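Local coordinates for putative Oleoyl-[acyl-carrier protein] thioesterase (Lactobacillus plantarum, PDB 2OWN) that probably hydrolyses the thioester of oleoyl-[acyl-carrier protein], releasing free oleate, and is built from hotdog domains, at residues Ala9-Tyr20 and Pro76-Arg87. Residues are numbered along the deposited sequence; the frame is centred on the assembly and turned at random.
Sequences ASLYSEQHRITY and PRQDEVVTIAVR
Strand 12-17 runs antiparallel to strand 81-87, the axes 4.5 Å apart at 149°, with Tyr-12/Val-86, Glu-14/Ile-84 and His-16/Val-82 as hydrogen-bonded pairs. Past the last bridge, Arg-17/Val-81, two more backbone bonds tie Ile-18 to the type II turn Arg-77 to Glu-80: Ile-18 N donates to Glu-80 O (3.0 Å) and Asp-79 N to Ile-18 O. Ile-18 packs against the turn and the proline before it, its CG1 3.7 Å from Pro-76 CB and its CB near the carbonyl O of Arg-77. In this N-terminal hotdog domain, strand 12-17 borders strand 81-91, and the face bearing Tyr-12 and Ile-84 is turned to helix 31-48. There the CD1 of Ile-84 presses on His-16 CB (3.4 Å), while His-16 NE2 bonds Glu-22. Arg-17 has CG anti to its N (chi1 174°) and a bend at chi2, which carries the guanidinium back alongside Asp-79; NH2 meets OD1 at 3.2 Å, in the guanidinium plane but well above that of the carboxylate. The same NH2 also forms a salt bridge with Asp-44 of the second subunit, so a leucine here would probably leave both carboxylates without their shared positive partner. A water donates to Asp-79 OD1 and accepts from Tyr-20 N, whose distance to the water O is 2.8 Å.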
ATOM      1  N   ALA B   9     -17.723  27.285  -1.434  1.00 35.00           N
ATOM      2  CA  ALA B   9     -16.764  26.414  -2.158  1.00 34.42           C
ATOM      3  C   ALA B   9     -17.418  25.104  -2.611  1.00 33.13           C
ATOM      4  O   ALA B   9     -18.248  24.548  -1.878  1.00 33.35           O
ATOM      5  CB  ALA B   9     -15.514  26.136  -1.325  1.00 33.25           C
ATOM      6  N   SER B  10     -17.039  24.642  -3.813  1.00 31.48           N
ATOM      7  CA  SER B  10     -17.589  23.419  -4.432  1.00 31.37           C
ATOM      8  C   SER B  10     -17.230  22.157  -3.646  1.00 30.97           C
ATOM      9  O   SER B  10     -16.096  22.035  -3.192  1.00 29.02           O
ATOM     10  CB  SER B  10     -17.093  23.249  -5.875  1.00 30.91           C
ATOM     11  OG  SER B  10     -17.423  24.372  -6.676  1.00 31.87           O
ATOM     12  N   LEU B  11     -18.210  21.259  -3.489  1.00 32.75           N
ATOM     13  CA  LEU B  11     -18.071  19.984  -2.783  1.00 33.58           C
ATOM     14  C   LEU B  11     -18.024  18.856  -3.822  1.00 33.50           C
ATOM     15  O   LEU B  11     -19.004  18.657  -4.552  1.00 32.93           O
ATOM     16  CB  LEU B  11     -19.246  19.772  -1.819  1.00 34.05           C
ATOM     17  CG  LEU B  11     -19.269  18.531  -0.908  1.00 34.75           C
ATOM     18  CD1 LEU B  11     -18.084  18.496   0.040  1.00 36.71           C
ATOM     19  CD2 LEU B  11     -20.554  18.526  -0.104  1.00 37.14           C
ATOM     20  N   TYR B  12     -16.874  18.171  -3.909  1.00 32.72           N
ATOM     21  CA  TYR B  12     -16.652  17.034  -4.811  1.00 31.76           C
ATOM     22  C   TYR B  12     -16.583  15.781  -3.949  1.00 31.75           C
ATOM     23  O   TYR B  12     -15.802  15.769  -2.979  1.00 30.55           O
ATOM     24  CB  TYR B  12     -15.356  17.193  -5.621  1.00 31.91           C
ATOM     25  CG  TYR B  12     -15.070  16.017  -6.552  1.00 30.49           C
ATOM     26  CD1 TYR B  12     -15.666  15.948  -7.832  1.00 32.13           C
ATOM     27  CD2 TYR B  12     -14.228  14.946  -6.149  1.00 31.37           C
ATOM     28  CE1 TYR B  12     -15.424  14.832  -8.709  1.00 33.71           C
ATOM     29  CE2 TYR B  12     -13.983  13.823  -7.012  1.00 32.04           C
ATOM     30  CZ  TYR B  12     -14.584  13.783  -8.288  1.00 29.53           C
ATOM     31  OH  TYR B  12     -14.358  12.713  -9.123  1.00 31.64           O
ATOM     32  N   SER B  13     -17.344  14.734  -4.323  1.00 31.03           N
ATOM     33  CA  SER B  13     -17.350  13.444  -3.599  1.00 31.77           C
ATOM     34  C   SER B  13     -17.280  12.214  -4.506  1.00 32.42           C
ATOM     35  O   SER B  13     -17.649  12.276  -5.680  1.00 32.47           O
ATOM     36  CB  SER B  13     -18.550  13.306  -2.650  1.00 31.81           C
ATOM     37  OG  SER B  13     -19.775  13.163  -3.328  1.00 35.79           O
ATOM     38  N   GLU B  14     -16.789  11.116  -3.923  1.00 32.25           N
ATOM     39  CA  GLU B  14     -16.680   9.809  -4.588  1.00 33.10           C
ATOM     40  C   GLU B  14     -16.726   8.682  -3.556  1.00 32.32           C
ATOM     41  O   GLU B  14     -16.384   8.907  -2.386  1.00 31.85           O
ATOM     42  CB  GLU B  14     -15.392   9.705  -5.422  1.00 32.18           C
ATOM     43  CG  GLU B  14     -14.054   9.615  -4.631  1.00 35.82           C
ATOM     44  CD  GLU B  14     -12.852   9.598  -5.541  1.00 34.49           C
ATOM     45  OE1 GLU B  14     -12.710  10.547  -6.319  1.00 35.77           O
ATOM     46  OE2 GLU B  14     -12.021   8.678  -5.445  1.00 47.33           O
ATOM     47  N   GLN B  15     -17.108   7.490  -4.014  1.00 31.88           N
ATOM     48  CA  GLN B  15     -17.173   6.288  -3.183  1.00 33.20           C
ATOM     49  C   GLN B  15     -15.864   5.502  -3.332  1.00 32.79           C
ATOM     50  O   GLN B  15     -15.221   5.535  -4.395  1.00 34.16           O
ATOM     51  CB  GLN B  15     -18.382   5.421  -3.525  1.00 33.03           C
ATOM     52  CG  GLN B  15     -19.727   6.115  -3.229  1.00 36.75           C
ATOM     53  CD  GLN B  15     -20.953   5.281  -3.596  1.00 37.82           C
ATOM     54  OE1 GLN B  15     -20.906   4.046  -3.663  1.00 50.52           O
ATOM     55  NE2 GLN B  15     -22.072   5.962  -3.819  1.00 48.04           N
ATOM     56  N   HIS B  16     -15.455   4.838  -2.254  1.00 32.45           N
ATOM     57  CA  HIS B  16     -14.243   4.008  -2.234  1.00 31.34           C
ATOM     58  C   HIS B  16     -14.467   2.769  -1.368  1.00 30.57           C
ATOM     59  O   HIS B  16     -14.859   2.891  -0.204  1.00 30.70           O
ATOM     60  CB  HIS B  16     -13.019   4.779  -1.720  1.00 32.08           C
ATOM     61  CG  HIS B  16     -11.764   3.953  -1.693  1.00 29.91           C
ATOM     62  ND1 HIS B  16     -10.968   3.779  -2.802  1.00 31.38           N
ATOM     63  CD2 HIS B  16     -11.204   3.214  -0.707  1.00 30.97           C
ATOM     64  CE1 HIS B  16      -9.966   2.977  -2.498  1.00 31.66           C
ATOM     65  NE2 HIS B  16     -10.081   2.620  -1.231  1.00 27.13           N
ATOM     66  N   ARG B  17     -14.136   1.616  -1.942  1.00 30.36           N
ATOM     67  CA  ARG B  17     -14.226   0.328  -1.296  1.00 30.86           C
ATOM     68  C   ARG B  17     -12.867   0.135  -0.620  1.00 31.43           C
ATOM     69  O   ARG B  17     -11.830   0.070  -1.311  1.00 29.68           O
ATOM     70  CB  ARG B  17     -14.567  -0.769  -2.321  1.00 31.74           C
ATOM     71  CG  ARG B  17     -14.561  -2.194  -1.837  1.00 34.66           C
ATOM     72  CD  ARG B  17     -13.171  -2.844  -1.813  1.00 38.31           C
ATOM     73  NE  ARG B  17     -13.327  -4.202  -1.380  1.00 37.40           N
ATOM     74  CZ  ARG B  17     -13.573  -5.252  -2.160  1.00 36.70           C
ATOM     75  NH1 ARG B  17     -13.688  -5.180  -3.508  1.00 34.53           N
ATOM     76  NH2 ARG B  17     -13.691  -6.418  -1.561  1.00 35.33           N
ATOM     77  N   ILE B  18     -12.884  -0.029   0.704  1.00 29.68           N
ATOM     78  CA  ILE B  18     -11.674  -0.260   1.508  1.00 30.18           C
ATOM     79  C   ILE B  18     -11.299  -1.733   1.310  1.00 30.24           C
ATOM     80  O   ILE B  18     -12.115  -2.611   1.601  1.00 28.44           O
ATOM     81  CB  ILE B  18     -11.893   0.028   3.006  1.00 30.20           C
ATOM     82  CG1 ILE B  18     -12.301   1.489   3.257  1.00 32.20           C
ATOM     83  CG2 ILE B  18     -10.627  -0.306   3.858  1.00 30.45           C
ATOM     84  CD1 ILE B  18     -11.215   2.535   2.984  1.00 35.06           C
ATOM     85  N   THR B  19     -10.100  -1.980   0.771  1.00 29.61           N
ATOM     86  CA  THR B  19      -9.590  -3.336   0.516  1.00 30.26           C
ATOM     87  C   THR B  19      -8.809  -3.842   1.727  1.00 29.08           C
ATOM     88  O   THR B  19      -8.372  -3.038   2.559  1.00 30.69           O
ATOM     89  CB  THR B  19      -8.670  -3.379  -0.737  1.00 29.93           C
ATOM     90  OG1 THR B  19      -7.506  -2.573  -0.515  1.00 28.10           O
ATOM     91  CG2 THR B  19      -9.409  -2.866  -1.972  1.00 31.05           C
ATOM     92  N   TYR B  20      -8.627  -5.167   1.803  1.00 30.26           N
ATOM     93  CA  TYR B  20      -7.845  -5.827   2.885  1.00 30.12           C
ATOM     94  C   TYR B  20      -6.389  -5.264   2.951  1.00 30.63           C
ATOM     95  O   TYR B  20      -5.846  -5.063   4.048  1.00 29.99           O
ATOM     96  CB  TYR B  20      -7.853  -7.386   2.739  1.00 29.23           C
ATOM     97  CG  TYR B  20      -7.001  -7.884   1.591  1.00 27.65           C
ATOM     98  CD1 TYR B  20      -7.513  -7.988   0.284  1.00 27.59           C
ATOM     99  CD2 TYR B  20      -5.613  -8.167   1.798  1.00 27.36           C
ATOM    100  CE1 TYR B  20      -6.681  -8.388  -0.783  1.00 22.27           C
ATOM    101  CE2 TYR B  20      -4.781  -8.545   0.746  1.00 27.80           C
ATOM    102  CZ  TYR B  20      -5.323  -8.658  -0.540  1.00 26.62           C
ATOM    103  OH  TYR B  20      -4.519  -9.042  -1.538  1.00 25.05           O
ATOM    104  N   PRO B  76     -12.213   3.632   8.702  1.00 33.45           N
ATOM    105  CA  PRO B  76     -12.970   2.741   7.826  1.00 33.94           C
ATOM    106  C   PRO B  76     -12.539   1.255   7.983  1.00 34.90           C
ATOM    107  O   PRO B  76     -11.355   0.980   8.212  1.00 34.50           O
ATOM    108  CB  PRO B  76     -12.628   3.266   6.432  1.00 33.17           C
ATOM    109  CG  PRO B  76     -12.342   4.669   6.631  1.00 33.07           C
ATOM    110  CD  PRO B  76     -11.587   4.710   7.902  1.00 33.30           C
ATOM    111  N   ARG B  77     -13.514   0.354   7.931  1.00 35.34           N
ATOM    112  CA  ARG B  77     -13.311  -1.097   8.070  1.00 36.64           C
ATOM    113  C   ARG B  77     -13.077  -1.732   6.703  1.00 35.07           C
ATOM    114  O   ARG B  77     -13.470  -1.153   5.677  1.00 31.78           O
ATOM    115  CB  ARG B  77     -14.562  -1.734   8.693  1.00 36.30           C
ATOM    116  CG  ARG B  77     -14.874  -1.291  10.131  1.00 42.05           C
ATOM    117  CD  ARG B  77     -16.368  -1.440  10.473  1.00 45.80           C
ATOM    118  NE  ARG B  77     -16.937  -2.759  10.175  1.00 57.00           N
ATOM    119  CZ  ARG B  77     -18.242  -3.087  10.253  1.00 61.80           C
ATOM    120  NH1 ARG B  77     -19.193  -2.201  10.622  1.00 63.18           N
ATOM    121  NH2 ARG B  77     -18.613  -4.341   9.938  1.00 63.10           N
ATOM    122  N   GLN B  78     -12.459  -2.926   6.699  1.00 33.41           N
ATOM    123  CA  GLN B  78     -12.226  -3.721   5.468  1.00 33.09           C
ATOM    124  C   GLN B  78     -13.589  -4.011   4.812  1.00 32.36           C
ATOM    125  O   GLN B  78     -14.549  -4.350   5.510  1.00 31.55           O
ATOM    126  CB  GLN B  78     -11.525  -5.051   5.764  1.00 31.61           C
ATOM    127  CG  GLN B  78     -11.230  -5.946   4.552  1.00 34.05           C
ATOM    128  CD  GLN B  78     -10.718  -7.325   4.937  1.00 34.21           C
ATOM    129  OE1 GLN B  78     -10.064  -7.491   5.951  1.00 36.58           O
ATOM    130  NE2 GLN B  78     -11.023  -8.316   4.120  1.00 34.26           N
ATOM    131  N   ASP B  79     -13.640  -3.837   3.489  1.00 32.11           N
ATOM    132  CA  ASP B  79     -14.839  -4.024   2.633  1.00 32.29           C
ATOM    133  C   ASP B  79     -15.982  -3.005   2.821  1.00 32.14           C
ATOM    134  O   ASP B  79     -17.060  -3.180   2.232  1.00 30.49           O
ATOM    135  CB  ASP B  79     -15.349  -5.492   2.697  1.00 33.24           C
ATOM    136  CG  ASP B  79     -14.271  -6.506   2.336  1.00 34.53           C
ATOM    137  OD1 ASP B  79     -13.304  -6.141   1.649  1.00 37.40           O
ATOM    138  OD2 ASP B  79     -14.371  -7.669   2.764  1.00 42.13           O
ATOM    139  N   GLU B  80     -15.720  -1.910   3.553  1.00 32.31           N
ATOM    140  CA  GLU B  80     -16.698  -0.856   3.775  1.00 32.94           C
ATOM    141  C   GLU B  80     -16.587   0.076   2.565  1.00 32.77           C
ATOM    142  O   GLU B  80     -15.469   0.356   2.092  1.00 34.46           O
ATOM    143  CB  GLU B  80     -16.414  -0.086   5.064  1.00 32.50           C
ATOM    144  CG  GLU B  80     -17.521   0.879   5.459  1.00 33.87           C
ATOM    145  CD  GLU B  80     -17.218   1.729   6.675  1.00 33.44           C
ATOM    146  OE1 GLU B  80     -16.160   1.570   7.317  1.00 31.59           O
ATOM    147  OE2 GLU B  80     -18.060   2.591   6.967  1.00 39.24           O
ATOM    148  N   VAL B  81     -17.732   0.539   2.070  1.00 31.48           N
ATOM    149  CA  VAL B  81     -17.798   1.471   0.949  1.00 31.76           C
ATOM    150  C   VAL B  81     -17.965   2.820   1.636  1.00 32.04           C
ATOM    151  O   VAL B  81     -19.036   3.085   2.200  1.00 32.14           O
ATOM    152  CB  VAL B  81     -18.926   1.140  -0.045  1.00 31.52           C
ATOM    153  CG1 VAL B  81     -18.986   2.168  -1.166  1.00 34.19           C
ATOM    154  CG2 VAL B  81     -18.702  -0.248  -0.639  1.00 31.29           C
ATOM    155  N   VAL B  82     -16.890   3.617   1.645  1.00 30.67           N
ATOM    156  CA  VAL B  82     -16.875   4.967   2.245  1.00 31.40           C
ATOM    157  C   VAL B  82     -17.010   6.036   1.168  1.00 31.81           C
ATOM    158  O   VAL B  82     -16.595   5.812   0.029  1.00 30.90           O
ATOM    159  CB  VAL B  82     -15.591   5.273   3.078  1.00 31.62           C
ATOM    160  CG1 VAL B  82     -15.499   4.330   4.272  1.00 32.63           C
ATOM    161  CG2 VAL B  82     -14.285   5.254   2.215  1.00 30.71           C
ATOM    162  N   THR B  83     -17.571   7.185   1.559  1.00 32.36           N
ATOM    163  CA  THR B  83     -17.764   8.354   0.708  1.00 32.58           C
ATOM    164  C   THR B  83     -16.705   9.379   1.150  1.00 33.51           C
ATOM    165  O   THR B  83     -16.659   9.720   2.346  1.00 34.08           O
ATOM    166  CB  THR B  83     -19.197   8.892   0.837  1.00 33.65           C
ATOM    167  OG1 THR B  83     -20.104   7.886   0.367  1.00 31.86           O
ATOM    168  CG2 THR B  83     -19.408  10.163   0.019  1.00 34.74           C
ATOM    169  N   ILE B  84     -15.843   9.809   0.216  1.00 32.76           N
ATOM    170  CA  ILE B  84     -14.785  10.811   0.475  1.00 32.25           C
ATOM    171  C   ILE B  84     -15.235  12.121  -0.183  1.00 32.05           C
ATOM    172  O   ILE B  84     -15.211  12.219  -1.416  1.00 29.83           O
ATOM    173  CB  ILE B  84     -13.345  10.436  -0.041  1.00 32.40           C
ATOM    174  CG1 ILE B  84     -12.880   9.047   0.420  1.00 34.18           C
ATOM    175  CG2 ILE B  84     -12.321  11.512   0.394  1.00 32.65           C
ATOM    176  CD1 ILE B  84     -13.435   7.892  -0.355  1.00 32.07           C
ATOM    177  N   ALA B  85     -15.675  13.082   0.639  1.00 30.77           N
ATOM    178  CA  ALA B  85     -16.100  14.423   0.196  1.00 31.36           C
ATOM    179  C   ALA B  85     -14.904  15.358   0.406  1.00 31.46           C
ATOM    180  O   ALA B  85     -14.203  15.225   1.418  1.00 33.70           O
ATOM    181  CB  ALA B  85     -17.303  14.905   0.973  1.00 30.90           C
ATOM    182  N   VAL B  86     -14.672  16.275  -0.541  1.00 30.98           N
ATOM    183  CA  VAL B  86     -13.548  17.243  -0.501  1.00 30.48           C
ATOM    184  C   VAL B  86     -13.986  18.658  -0.952  1.00 29.43           C
ATOM    185  O   VAL B  86     -14.916  18.787  -1.748  1.00 26.37           O
ATOM    186  CB  VAL B  86     -12.351  16.707  -1.355  1.00 32.55           C
ATOM    187  CG1 VAL B  86     -12.704  16.632  -2.851  1.00 24.98           C
ATOM    188  CG2 VAL B  86     -11.102  17.549  -1.134  1.00 35.07           C
ATOM    189  N   ARG B  87     -13.311  19.688  -0.422  1.00 29.73           N
ATOM    190  CA  ARG B  87     -13.594  21.099  -0.731  1.00 29.83           C
ATOM    191  C   ARG B  87     -12.367  22.004  -0.551  1.00 30.03           C
ATOM    192  O   ARG B  87     -11.733  21.966   0.509  1.00 31.18           O
ATOM    193  CB  ARG B  87     -14.758  21.583   0.158  1.00 28.65           C
ATOM    194  CG  ARG B  87     -15.216  23.045  -0.042  1.00 29.68           C
ATOM    195  CD  ARG B  87     -16.530  23.352   0.684  1.00 30.36           C
ATOM    196  NE  ARG B  87     -16.427  23.350   2.152  1.00 28.75           N
ATOM    197  CZ  ARG B  87     -17.437  23.511   3.025  1.00 30.53           C
ATOM    198  NH1 ARG B  87     -18.712  23.670   2.630  1.00 36.67           N
ATOM    199  NH2 ARG B  87     -17.172  23.492   4.343  1.00 38.35           N
TER
HETATM  200  O   HOH W   1     -10.838  -6.597   0.780  1.00 20.07           O